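Local atomic coordinates of putative pectin lyase (Geobacillus virus E2, PDB entry 7CHU), a protein that probably serves as the trimeric tailspike of a thermophilic bacteriophage, recognising and perhaps cleaving host surface polysaccharide through a pectate lyase-like beta-helix. Residues 176-181 with 203-208; 271-276 with 308-313; 480-485 with 493-498. One frame throughout, in Å; residues are numbered along the deposited sequence.

Interaction 1 (176-181 with 203-208)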
ATOM      1  N   LYS A 176      11.804  15.080  -6.692  1.00 12.54           N
ATOM      2  CA  LYS A 176      13.215  15.040  -6.321  1.00 14.75           C
ATOM      3  C   LYS A 176      13.821  16.429  -6.064  1.00 16.14           C
ATOM      4  O   LYS A 176      14.862  16.792  -6.628  1.00 11.83           O
ATOM      5  CB  LYS A 176      14.011  14.300  -7.403  1.00 13.56           C
ATOM      6  CG  LYS A 176      13.465  12.954  -7.776  1.00 18.32           C
ATOM      7  CD  LYS A 176      13.685  11.997  -6.638  1.00 20.66           C
ATOM      8  CE  LYS A 176      13.206  10.577  -6.949  1.00 25.92           C
ATOM      9  NZ  LYS A 176      13.574   9.699  -5.773  1.00 28.07           N
ATOM     10  N   MET A 177      13.216  17.168  -5.131  1.00 12.81           N
ATOM     11  CA  MET A 177      13.759  18.454  -4.703  1.00 14.81           C
ATOM     12  C   MET A 177      13.074  18.864  -3.400  1.00 16.75           C
ATOM     13  O   MET A 177      12.026  18.322  -3.039  1.00 16.11           O
ATOM     14  CB  MET A 177      13.574  19.539  -5.782  1.00 12.66           C
ATOM     15  CG  MET A 177      12.154  20.101  -5.870  1.00 19.05           C
ATOM     16  SD  MET A 177      12.016  21.554  -6.999  0.64 16.97           S
ATOM     17  CE  MET A 177      12.422  20.743  -8.502  1.00  9.60           C
ATOM     18  N   CYS A 178      13.689  19.824  -2.694  1.00 16.11           N
ATOM     19  CA  CYS A 178      13.192  20.352  -1.417  1.00 18.07           C
ATOM     20  C   CYS A 178      12.859  21.830  -1.586  1.00 17.75           C
ATOM     21  O   CYS A 178      13.574  22.560  -2.284  1.00 17.20           O
ATOM     22  CB  CYS A 178      14.238  20.202  -0.265  1.00 14.97           C
ATOM     23  SG  CYS A 178      13.672  20.738   1.433  1.00 38.38           S
ATOM     24  N   ILE A 179      11.769  22.267  -0.955  1.00 16.66           N
ATOM     25  CA  ILE A 179      11.489  23.685  -0.740  1.00 16.38           C
ATOM     26  C   ILE A 179      11.712  23.970   0.741  1.00 20.07           C
ATOM     27  O   ILE A 179      11.041  23.382   1.600  1.00 20.82           O
ATOM     28  CB  ILE A 179      10.061  24.069  -1.157  1.00 19.36           C
ATOM     29  CG1 ILE A 179       9.918  24.031  -2.678  1.00 21.02           C
ATOM     30  CG2 ILE A 179       9.737  25.486  -0.644  1.00 18.85           C
ATOM     31  CD1 ILE A 179       9.616  22.634  -3.250  1.00 19.55           C
ATOM     32  N   ASP A 180      12.655  24.863   1.044  1.00 17.56           N
ATOM     33  CA  ASP A 180      13.021  25.206   2.419  1.00 17.46           C
ATOM     34  C   ASP A 180      12.627  26.660   2.667  1.00 20.96           C
ATOM     35  O   ASP A 180      13.247  27.581   2.109  1.00 16.05           O
ATOM     36  CB  ASP A 180      14.516  24.976   2.643  1.00 20.69           C
ATOM     37  CG  ASP A 180      14.992  25.377   4.038  1.00 26.37           C
ATOM     38  OD1 ASP A 180      14.185  25.868   4.883  1.00 24.41           O
ATOM     39  OD2 ASP A 180      16.209  25.204   4.286  1.00 27.67           O
ATOM     40  N   GLY A 181      11.594  26.858   3.509  1.00 17.90           N
ATOM     41  CA  GLY A 181      11.067  28.190   3.788  1.00 15.04           C
ATOM     42  C   GLY A 181      11.914  29.020   4.730  1.00 17.54           C
ATOM     43  O   GLY A 181      11.650  30.217   4.891  1.00 16.74           O
ATOM     44  N   GLY A 203      10.313  17.490  -0.791  1.00 14.81           N
ATOM     45  CA  GLY A 203      10.253  17.959   0.589  1.00 17.24           C
ATOM     46  C   GLY A 203       9.752  19.383   0.671  1.00 16.36           C
ATOM     47  O   GLY A 203      10.006  20.194  -0.226  1.00 16.23           O
ATOM     48  N   VAL A 204       9.003  19.677   1.729  1.00 12.28           N
ATOM     49  CA  VAL A 204       8.555  21.024   2.051  1.00 12.24           C
ATOM     50  C   VAL A 204       8.785  21.196   3.541  1.00 15.87           C
ATOM     51  O   VAL A 204       8.161  20.501   4.353  1.00 15.16           O
ATOM     52  CB  VAL A 204       7.087  21.269   1.691  1.00 15.39           C
ATOM     53  CG1 VAL A 204       6.702  22.688   2.054  1.00 15.78           C
ATOM     54  CG2 VAL A 204       6.849  21.057   0.195  1.00 19.27           C
ATOM     55  N   ARG A 205       9.701  22.088   3.908  1.00 14.43           N
ATOM     56  CA  ARG A 205      10.153  22.163   5.285  1.00 13.32           C
ATOM     57  C   ARG A 205      10.388  23.612   5.685  1.00 17.82           C
ATOM     58  O   ARG A 205      10.816  24.429   4.871  1.00 16.84           O
ATOM     59  CB  ARG A 205      11.438  21.344   5.493  1.00 16.32           C
ATOM     60  CG  ARG A 205      11.312  19.860   5.104  1.00 17.95           C
ATOM     61  CD  ARG A 205      12.636  19.104   5.298  1.00 22.40           C
ATOM     62  NE  ARG A 205      12.894  18.889   6.719  1.00 19.63           N
ATOM     63  CZ  ARG A 205      14.083  18.615   7.246  1.00 28.28           C
ATOM     64  NH1 ARG A 205      15.161  18.513   6.465  1.00 27.51           N
ATOM     65  NH2 ARG A 205      14.185  18.437   8.564  1.00 27.77           N
ATOM     66  N   TYR A 206      10.106  23.914   6.956  1.00 13.00           N
ATOM     67  CA  TYR A 206      10.443  25.197   7.577  1.00 16.47           C
ATOM     68  C   TYR A 206       9.714  26.373   6.932  1.00 16.09           C
ATOM     69  O   TYR A 206      10.248  27.487   6.867  1.00 14.47           O
ATOM     70  CB  TYR A 206      11.953  25.442   7.569  1.00 15.56           C
ATOM     71  CG  TYR A 206      12.730  24.367   8.280  1.00 20.74           C
ATOM     72  CD1 TYR A 206      12.746  24.300   9.667  1.00 21.69           C
ATOM     73  CD2 TYR A 206      13.448  23.416   7.563  1.00 20.85           C
ATOM     74  CE1 TYR A 206      13.458  23.314  10.328  1.00 27.18           C
ATOM     75  CE2 TYR A 206      14.153  22.410   8.218  1.00 27.11           C
ATOM     76  CZ  TYR A 206      14.151  22.368   9.601  1.00 25.38           C
ATOM     77  OH  TYR A 206      14.860  21.388  10.257  1.00 33.11           O
ATOM     78  N   CYS A 207       8.487  26.139   6.463  1.00 12.73           N
ATOM     79  CA  CYS A 207       7.639  27.217   5.954  1.00 16.34           C
ATOM     80  C   CYS A 207       6.706  27.649   7.084  1.00 15.56           C
ATOM     81  O   CYS A 207       5.980  26.821   7.633  1.00 16.10           O
ATOM     82  CB  CYS A 207       6.829  26.750   4.749  1.00 14.82           C
ATOM     83  SG  CYS A 207       7.820  26.255   3.355  1.00 16.60           S
ATOM     84  N   ALA A 208       6.701  28.936   7.415  1.00 15.66           N
ATOM     85  CA  ALA A 208       5.884  29.378   8.547  1.00 17.19           C
ATOM     86  C   ALA A 208       4.426  29.643   8.165  1.00 18.55           C
ATOM     87  O   ALA A 208       3.577  29.816   9.053  1.00 18.15           O
ATOM     88  CB  ALA A 208       6.514  30.612   9.193  1.00 17.06           C
TER
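Cys178, Ile179 and Asp180 pair in parallel with Gly203, Val204 and Arg205, two strands on neighbouring coils of the beta-helix whose axes diverge by 14°. Four backbone hydrogen bonds form the ladder: Gly203 N to Met177 O, Ile179 N to Gly203 O (2.8 Å), Arg205 N to Ile179 O and, past the last bridge, Gly181 N to Arg205 O (2.9 Å). The tight part is the face carrying Ile179 and Val204. Ile179 CD1 reaches back to Gly203 O at 3.9 Å, and both side chains meet Val189 of strand 187-195, inside the coil. At the turn, Cys207 SG lies 3.8 Å from Gly181 CA, also buried. The other face, with Cys178, Asp180 and Arg205, is looser and partly exposed toward its end. There CG of Asp180 stands anti to the backbone N (chi1 177°), and OD1 comes to 3.5 Å from Tyr206 CB, carboxylate and ring planes 46° apart; OD1 accepts from Gln182 N and OD2 forms a salt bridge with Lys148 NZ. Tyr206 CE2 sits 3.8 Å above the plane of the Arg205 guanidinium, over its centre, while NE of Arg205 bonds Thr228. The chemistry is thus divided: backbone bonds set the spacing of the coils, apolar groups pack inside, and on the outer face the charged ends of Asp180 and Arg205 find partners in Lys148 and Thr228.

Interaction 2 (271-276 with 308-313); sequences DSTGNR and YLDGDV
A corner of the parallel beta-helix, where two successive coils leave strands 268-271 and 307-309, is tied together by Ser272 and Asp310. Ser272 grips Asp310 at two points. Its backbone N donates to Asp310 OD2 at 2.9 Å, approaching from above the carboxylate plane, 58° out of it. Its hydroxyl OG donates to Asp310 O at 2.7 Å, again from above the plane of the acceptor, and OG is also hydrogen-bonded to Asn279 N. With OG anti to its own carbonyl carbon and beside the backbone N (chi1 -76°), the hydroxyl is directed to Asp310 O while Ser272 CB rests 3.4 Å from Asp310 OD2. The remaining oxygen of Asp310, OD1, forms a salt bridge with Arg278; Arg278 NE makes a second salt bridge, to Asp312 OD2. Asp310 is the centre of an inverse gamma turn, closed by a weak bond from Gly311 N to Leu309 O, so the chain bends just where its side chain and carbonyl are both held. On the other coil Asp271 OD1 accepts from Thr273 N at 2.9 Å, nearly in line with its C-O bond, and from Thr273 OG1 at 2.6 Å through its syn lone pair. Asp271 OD2 bonds Tyr241. The two carboxylates stay apart, Asp271 OD1 lying 4.6 Å from Asp310 OD2, and Thr273 only grazes the contact, its CG2 4.2 Å from Asp310 OD2. An Asx turn on one coil is thus set beside an inverse gamma turn on the next, two compact turns bonded across neighbouring coils at a corner of a right-handed parallel beta-helix.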
ATOM      1  N   ASP A 271     -10.412  21.284   5.177  1.00 14.99           N
ATOM      2  CA  ASP A 271     -11.336  22.398   5.373  1.00 16.32           C
ATOM      3  C   ASP A 271     -12.394  22.285   4.283  1.00 14.32           C
ATOM      4  O   ASP A 271     -12.074  22.406   3.100  1.00 13.11           O
ATOM      5  CB  ASP A 271     -10.574  23.724   5.306  1.00 16.08           C
ATOM      6  CG  ASP A 271     -11.472  24.954   5.440  1.00 18.88           C
ATOM      7  OD1 ASP A 271     -12.726  24.852   5.429  1.00 19.55           O
ATOM      8  OD2 ASP A 271     -10.882  26.053   5.536  1.00 18.03           O
ATOM      9  N   SER A 272     -13.635  21.984   4.671  1.00 13.39           N
ATOM     10  CA  SER A 272     -14.732  21.833   3.718  1.00 14.49           C
ATOM     11  C   SER A 272     -15.730  22.978   3.837  1.00 14.14           C
ATOM     12  O   SER A 272     -16.882  22.842   3.401  1.00 14.10           O
ATOM     13  CB  SER A 272     -15.449  20.496   3.908  1.00 13.94           C
ATOM     14  OG  SER A 272     -14.705  19.397   3.371  1.00 18.44           O
ATOM     15  N   THR A 273     -15.304  24.102   4.401  1.00 12.91           N
ATOM     16  CA  THR A 273     -16.237  25.203   4.640  1.00 16.11           C
ATOM     17  C   THR A 273     -16.468  26.096   3.428  1.00 17.42           C
ATOM     18  O   THR A 273     -17.291  27.010   3.513  1.00 15.31           O
ATOM     19  CB  THR A 273     -15.761  26.091   5.783  1.00 19.84           C
ATOM     20  OG1 THR A 273     -14.530  26.730   5.412  1.00 18.49           O
ATOM     21  CG2 THR A 273     -15.616  25.278   7.094  1.00 20.99           C
ATOM     22  N   GLY A 274     -15.803  25.862   2.297  1.00 13.51           N
ATOM     23  CA  GLY A 274     -15.893  26.823   1.204  1.00 14.19           C
ATOM     24  C   GLY A 274     -17.238  26.827   0.493  1.00 15.40           C
ATOM     25  O   GLY A 274     -17.694  27.874   0.013  1.00 15.65           O
ATOM     26  N   ASN A 275     -17.874  25.667   0.387  1.00 14.10           N
ATOM     27  CA  ASN A 275     -19.181  25.547  -0.257  1.00 12.44           C
ATOM     28  C   ASN A 275     -19.774  24.195   0.130  1.00 14.90           C
ATOM     29  O   ASN A 275     -19.209  23.463   0.945  1.00 15.29           O
ATOM     30  CB  ASN A 275     -19.060  25.726  -1.779  1.00 15.29           C
ATOM     31  CG  ASN A 275     -18.542  24.469  -2.481  1.00 16.06           C
ATOM     32  OD1 ASN A 275     -19.333  23.665  -2.976  1.00 15.83           O
ATOM     33  ND2 ASN A 275     -17.214  24.312  -2.545  1.00 13.74           N
ATOM     34  N   ARG A 276     -20.910  23.847  -0.469  1.00 17.15           N
ATOM     35  CA  ARG A 276     -21.635  22.656  -0.045  1.00 16.84           C
ATOM     36  C   ARG A 276     -20.857  21.371  -0.319  1.00 18.81           C
ATOM     37  O   ARG A 276     -21.026  20.377   0.397  1.00 17.07           O
ATOM     38  CB  ARG A 276     -22.978  22.612  -0.765  1.00 23.02           C
ATOM     39  CG  ARG A 276     -24.014  21.653  -0.183  1.00 26.63           C
ATOM     40  CD  ARG A 276     -25.236  21.645  -1.107  1.00 36.47           C
ATOM     41  NE  ARG A 276     -24.982  20.920  -2.360  1.00 40.14           N
ATOM     42  CZ  ARG A 276     -24.651  21.466  -3.533  1.00 44.06           C
ATOM     43  NH1 ARG A 276     -24.528  22.797  -3.658  1.00 50.69           N
ATOM     44  NH2 ARG A 276     -24.442  20.673  -4.597  1.00 39.01           N
ATOM     45  N   TYR A 308      -6.799  16.847  11.073  1.00 15.60           N
ATOM     46  CA  TYR A 308      -8.163  17.368  11.199  1.00 13.48           C
ATOM     47  C   TYR A 308      -8.926  16.994   9.940  1.00 12.86           C
ATOM     48  O   TYR A 308      -8.589  17.463   8.853  1.00 13.87           O
ATOM     49  CB  TYR A 308      -8.200  18.885  11.401  1.00 13.36           C
ATOM     50  CG  TYR A 308      -9.609  19.419  11.397  1.00 17.56           C
ATOM     51  CD1 TYR A 308     -10.500  19.083  12.422  1.00 17.70           C
ATOM     52  CD2 TYR A 308     -10.066  20.240  10.367  1.00 16.24           C
ATOM     53  CE1 TYR A 308     -11.806  19.549  12.429  1.00 20.88           C
ATOM     54  CE2 TYR A 308     -11.369  20.716  10.362  1.00 18.04           C
ATOM     55  CZ  TYR A 308     -12.239  20.369  11.395  1.00 22.65           C
ATOM     56  OH  TYR A 308     -13.534  20.843  11.391  1.00 19.39           O
ATOM     57  N   LEU A 309      -9.924  16.125  10.068  1.00 14.37           N
ATOM     58  CA  LEU A 309     -10.592  15.528   8.909  1.00 12.74           C
ATOM     59  C   LEU A 309     -12.023  16.056   8.763  1.00 16.37           C
ATOM     60  O   LEU A 309     -12.991  15.355   9.044  1.00 15.54           O
ATOM     61  CB  LEU A 309     -10.563  14.017   9.051  1.00 16.75           C
ATOM     62  CG  LEU A 309     -11.119  13.126   7.951  1.00 17.71           C
ATOM     63  CD1 LEU A 309     -10.775  13.744   6.622  1.00 22.00           C
ATOM     64  CD2 LEU A 309     -10.538  11.686   8.073  1.00 16.64           C
ATOM     65  N   ASP A 310     -12.155  17.308   8.287  1.00 19.33           N
ATOM     66  CA  ASP A 310     -13.448  17.824   7.818  1.00 19.42           C
ATOM     67  C   ASP A 310     -13.617  17.402   6.360  1.00 15.77           C
ATOM     68  O   ASP A 310     -13.400  18.173   5.414  1.00 18.94           O
ATOM     69  CB  ASP A 310     -13.532  19.338   7.992  1.00 18.31           C
ATOM     70  CG  ASP A 310     -14.863  19.935   7.504  1.00 19.21           C
ATOM     71  OD1 ASP A 310     -15.902  19.224   7.409  1.00 18.46           O
ATOM     72  OD2 ASP A 310     -14.856  21.150   7.211  1.00 21.19           O
ATOM     73  N   GLY A 311     -14.022  16.142   6.186  1.00 15.81           N
ATOM     74  CA  GLY A 311     -14.154  15.535   4.870  1.00 14.73           C
ATOM     75  C   GLY A 311     -14.874  14.206   4.964  1.00 14.89           C
ATOM     76  O   GLY A 311     -15.107  13.678   6.056  1.00 14.85           O
ATOM     77  N   ASP A 312     -15.218  13.663   3.796  1.00 13.50           N
ATOM     78  CA  ASP A 312     -15.952  12.410   3.701  1.00 15.39           C
ATOM     79  C   ASP A 312     -15.152  11.369   2.931  1.00 17.68           C
ATOM     80  O   ASP A 312     -14.313  11.706   2.089  1.00 13.80           O
ATOM     81  CB  ASP A 312     -17.306  12.612   3.023  1.00 12.09           C
ATOM     82  CG  ASP A 312     -18.179  13.630   3.745  1.00 19.08           C
ATOM     83  OD1 ASP A 312     -18.201  13.666   5.002  1.00 16.26           O
ATOM     84  OD2 ASP A 312     -18.865  14.398   3.036  1.00 20.15           O
ATOM     85  N   VAL A 313     -15.436  10.092   3.214  1.00 16.34           N
ATOM     86  CA  VAL A 313     -14.859   8.966   2.472  1.00 13.38           C
ATOM     87  C   VAL A 313     -13.350   9.113   2.345  1.00 14.37           C
ATOM     88  O   VAL A 313     -12.786   8.945   1.257  1.00 16.79           O
ATOM     89  CB  VAL A 313     -15.490   8.824   1.073  1.00 18.45           C
ATOM     90  CG1 VAL A 313     -15.284   7.401   0.540  1.00 19.75           C
ATOM     91  CG2 VAL A 313     -16.974   9.165   1.109  1.00 13.97           C
TER

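Interaction 3 (480-485 with 493-498)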
ATOM      1  N   ILE A 480     -39.950 -17.071  37.407  1.00 18.95           N
ATOM      2  CA  ILE A 480     -40.381 -17.591  36.117  1.00 17.92           C
ATOM      3  C   ILE A 480     -41.836 -17.196  35.953  1.00 17.62           C
ATOM      4  O   ILE A 480     -42.693 -17.622  36.733  1.00 18.21           O
ATOM      5  CB  ILE A 480     -40.218 -19.113  36.027  1.00 16.50           C
ATOM      6  CG1 ILE A 480     -38.762 -19.498  36.290  1.00 21.59           C
ATOM      7  CG2 ILE A 480     -40.704 -19.598  34.655  1.00 17.02           C
ATOM      8  CD1 ILE A 480     -38.487 -20.967  36.224  1.00 18.95           C
ATOM      9  N   THR A 481     -42.121 -16.397  34.941  1.00 16.63           N
ATOM     10  CA  THR A 481     -43.433 -15.783  34.746  1.00 19.10           C
ATOM     11  C   THR A 481     -43.997 -16.316  33.439  1.00 21.59           C
ATOM     12  O   THR A 481     -43.519 -15.934  32.361  1.00 20.91           O
ATOM     13  CB  THR A 481     -43.328 -14.259  34.713  1.00 20.81           C
ATOM     14  OG1 THR A 481     -42.838 -13.779  35.973  1.00 21.87           O
ATOM     15  CG2 THR A 481     -44.689 -13.635  34.438  1.00 18.10           C
ATOM     16  N   PHE A 482     -45.005 -17.189  33.533  1.00 19.42           N
ATOM     17  CA  PHE A 482     -45.507 -17.917  32.369  1.00 19.24           C
ATOM     18  C   PHE A 482     -46.501 -17.089  31.563  1.00 25.03           C
ATOM     19  O   PHE A 482     -47.327 -16.361  32.123  1.00 19.41           O
ATOM     20  CB  PHE A 482     -46.207 -19.218  32.787  1.00 22.01           C
ATOM     21  CG  PHE A 482     -45.298 -20.239  33.431  1.00 18.52           C
ATOM     22  CD1 PHE A 482     -45.077 -20.219  34.811  1.00 22.01           C
ATOM     23  CD2 PHE A 482     -44.719 -21.238  32.683  1.00 18.60           C
ATOM     24  CE1 PHE A 482     -44.266 -21.168  35.419  1.00 17.70           C
ATOM     25  CE2 PHE A 482     -43.897 -22.189  33.279  1.00 17.76           C
ATOM     26  CZ  PHE A 482     -43.670 -22.150  34.648  1.00 21.59           C
ATOM     27  N   THR A 483     -46.439 -17.241  30.236  1.00 20.31           N
ATOM     28  CA  THR A 483     -47.509 -16.822  29.343  1.00 20.06           C
ATOM     29  C   THR A 483     -48.405 -18.014  29.060  1.00 19.53           C
ATOM     30  O   THR A 483     -47.892 -19.072  28.666  1.00 21.24           O
ATOM     31  CB  THR A 483     -46.934 -16.287  28.031  1.00 24.50           C
ATOM     32  OG1 THR A 483     -46.171 -15.103  28.295  1.00 26.40           O
ATOM     33  CG2 THR A 483     -48.070 -15.956  27.055  1.00 24.38           C
ATOM     34  N   PRO A 484     -49.721 -17.911  29.266  1.00 22.80           N
ATOM     35  CA  PRO A 484     -50.583 -19.095  29.105  1.00 23.84           C
ATOM     36  C   PRO A 484     -50.555 -19.637  27.677  1.00 22.60           C
ATOM     37  O   PRO A 484     -50.615 -18.881  26.710  1.00 19.55           O
ATOM     38  CB  PRO A 484     -51.983 -18.576  29.491  1.00 21.21           C
ATOM     39  CG  PRO A 484     -51.710 -17.395  30.438  1.00 20.96           C
ATOM     40  CD  PRO A 484     -50.445 -16.759  29.854  1.00 24.96           C
ATOM     41  N   VAL A 485     -50.506 -20.967  27.557  1.00 19.34           N
ATOM     42  CA  VAL A 485     -50.542 -21.675  26.279  1.00 21.49           C
ATOM     43  C   VAL A 485     -51.579 -22.787  26.372  1.00 22.61           C
ATOM     44  O   VAL A 485     -52.018 -23.166  27.456  1.00 24.06           O
ATOM     45  CB  VAL A 485     -49.175 -22.282  25.882  1.00 20.75           C
ATOM     46  CG1 VAL A 485     -48.122 -21.191  25.712  1.00 22.89           C
ATOM     47  CG2 VAL A 485     -48.729 -23.322  26.939  1.00 17.17           C
ATOM     48  N   ASN A 493     -43.527 -33.920  29.989  1.00 15.56           N
ATOM     49  CA  ASN A 493     -42.653 -33.361  31.030  1.00 17.02           C
ATOM     50  C   ASN A 493     -42.601 -31.837  30.957  1.00 18.13           C
ATOM     51  O   ASN A 493     -41.568 -31.216  31.213  1.00 17.37           O
ATOM     52  CB  ASN A 493     -41.251 -33.977  30.979  1.00 18.79           C
ATOM     53  CG  ASN A 493     -41.266 -35.482  31.296  1.00 17.84           C
ATOM     54  OD1 ASN A 493     -41.819 -35.913  32.302  1.00 17.87           O
ATOM     55  ND2 ASN A 493     -40.672 -36.266  30.438  1.00 20.11           N
ATOM     56  N   SER A 494     -43.753 -31.225  30.668  1.00 18.67           N
ATOM     57  CA  SER A 494     -43.855 -29.789  30.434  1.00 15.80           C
ATOM     58  C   SER A 494     -44.639 -29.108  31.544  1.00 15.84           C
ATOM     59  O   SER A 494     -45.774 -29.492  31.835  1.00 15.17           O
ATOM     60  CB  SER A 494     -44.547 -29.501  29.104  1.00 16.26           C
ATOM     61  OG  SER A 494     -43.684 -29.828  28.041  1.00 19.79           O
ATOM     62  N   LEU A 495     -44.051 -28.066  32.117  1.00 16.12           N
ATOM     63  CA  LEU A 495     -44.730 -27.188  33.065  1.00 18.49           C
ATOM     64  C   LEU A 495     -45.199 -25.938  32.321  1.00 17.21           C
ATOM     65  O   LEU A 495     -44.437 -25.358  31.539  1.00 16.22           O
ATOM     66  CB  LEU A 495     -43.782 -26.836  34.208  1.00 21.00           C
ATOM     67  CG  LEU A 495     -44.264 -26.121  35.459  1.00 21.80           C
ATOM     68  CD1 LEU A 495     -45.235 -26.999  36.268  1.00 14.50           C
ATOM     69  CD2 LEU A 495     -43.029 -25.756  36.268  1.00 23.51           C
ATOM     70  N   PHE A 496     -46.461 -25.550  32.529  1.00 18.11           N
ATOM     71  CA  PHE A 496     -47.066 -24.427  31.804  1.00 18.04           C
ATOM     72  C   PHE A 496     -48.280 -23.934  32.582  1.00 17.50           C
ATOM     73  O   PHE A 496     -48.813 -24.639  33.435  1.00 17.36           O
ATOM     74  CB  PHE A 496     -47.491 -24.819  30.385  1.00 14.38           C
ATOM     75  CG  PHE A 496     -48.602 -25.846  30.336  1.00 17.80           C
ATOM     76  CD1 PHE A 496     -49.878 -25.496  29.915  1.00 18.02           C
ATOM     77  CD2 PHE A 496     -48.363 -27.167  30.709  1.00 18.05           C
ATOM     78  CE1 PHE A 496     -50.895 -26.450  29.870  1.00 18.41           C
ATOM     79  CE2 PHE A 496     -49.368 -28.129  30.667  1.00 18.55           C
ATOM     80  CZ  PHE A 496     -50.638 -27.770  30.241  1.00 19.90           C
ATOM     81  N   VAL A 497     -48.724 -22.725  32.261  1.00 17.91           N
ATOM     82  CA  VAL A 497     -50.050 -22.249  32.638  1.00 17.82           C
ATOM     83  C   VAL A 497     -50.995 -22.455  31.453  1.00 21.13           C
ATOM     84  O   VAL A 497     -50.748 -21.950  30.347  1.00 19.33           O
ATOM     85  CB  VAL A 497     -50.015 -20.779  33.070  1.00 17.58           C
ATOM     86  CG1 VAL A 497     -51.433 -20.276  33.339  1.00 23.16           C
ATOM     87  CG2 VAL A 497     -49.155 -20.611  34.309  1.00 19.04           C
ATOM     88  N   ASP A 498     -52.070 -23.202  31.684  1.00 18.80           N
ATOM     89  CA  ASP A 498     -53.055 -23.529  30.657  1.00 19.88           C
ATOM     90  C   ASP A 498     -53.936 -22.315  30.342  1.00 23.57           C
ATOM     91  O   ASP A 498     -54.643 -21.815  31.219  1.00 21.24           O
ATOM     92  CB  ASP A 498     -53.906 -24.695  31.157  1.00 17.48           C
ATOM     93  CG  ASP A 498     -54.824 -25.275  30.093  1.00 21.44           C
ATOM     94  OD1 ASP A 498     -55.050 -24.657  29.031  1.00 23.70           O
ATOM     95  OD2 ASP A 498     -55.345 -26.370  30.327  1.00 25.40           O
TER
HETATM   96  O   HOH W   1     -47.378 -21.364  30.016  1.00 17.13           O
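Phe482, Val497 and Val485 carry most of the buried surface in this contact between the loop after strand 480-481 and strand 494-498. Phe482 lays its side chain across three residues of the strand. CB packs on Val497 CG2 at 3.6 Å, CD2 comes near Phe496 CA, CE2 approaches Leu495 O at 3.7 Å, and CZ meets Leu495 CD2 at 4.0 Å, the Phe482 and Leu495 side chains crossing at about a right angle. Ile480 CG2 lies over one face of the Phe482 ring, toward its rim. Val497 divides its two methyls: CG2 goes to Phe482, while CG1, anti to the backbone N (chi1 175°), runs beside Pro484 CG at 4.1 Å, both side chains pointing the same way. Its carbonyl O receives Val485 N at 3.0 Å, with a C=O...donor angle of 172°, and has Pro484 CA 3.1 Å away in a CA-H...O contact. Val485 sends CG2 to Phe496 CD1 at 3.9 Å, crossing obliquely, and forms a single backbone bridge with Asp498. A water accepts a hydrogen bond from Val497 N and lies 2.7 Å from Thr483 O, to which it can donate, so the water links the two backbones where they do not bond directly. Asp498 turns to Lys505 in a salt bridge. Ser494 and Leu495 extend the sheet into a strand of the third subunit, Ile480 and Thr481 pair with one of the second, and Ile480 packs against its counterpart in both. Apolar packing therefore holds the loop against the strand, with one direct backbone bond and a bridging water fixing their alignment, while strands 480-481 and 494-498 each pair with a strand of another subunit.

Overall arrangement
The three contacts follow one another along the chain, each closing before the next opens. Interactions 1 and 2 belong to the same parallel beta-helix: their centres are 26 Å apart and their nearest atoms about 15 Å, a couple of coils separating a strand-to-strand ladder from a link between corners. Interaction 3 stands toward the C-terminus, its centre 79 Å from that of interaction 1 and 59 Å from that of interaction 2, at a small antiparallel sheet that runs on into the third subunit, while 480-481 pairs with the second. All three reach neighbouring chains, but contacts within one chain dominate in the beta-helix, whereas at interaction 3 strands of three chains pair with one another.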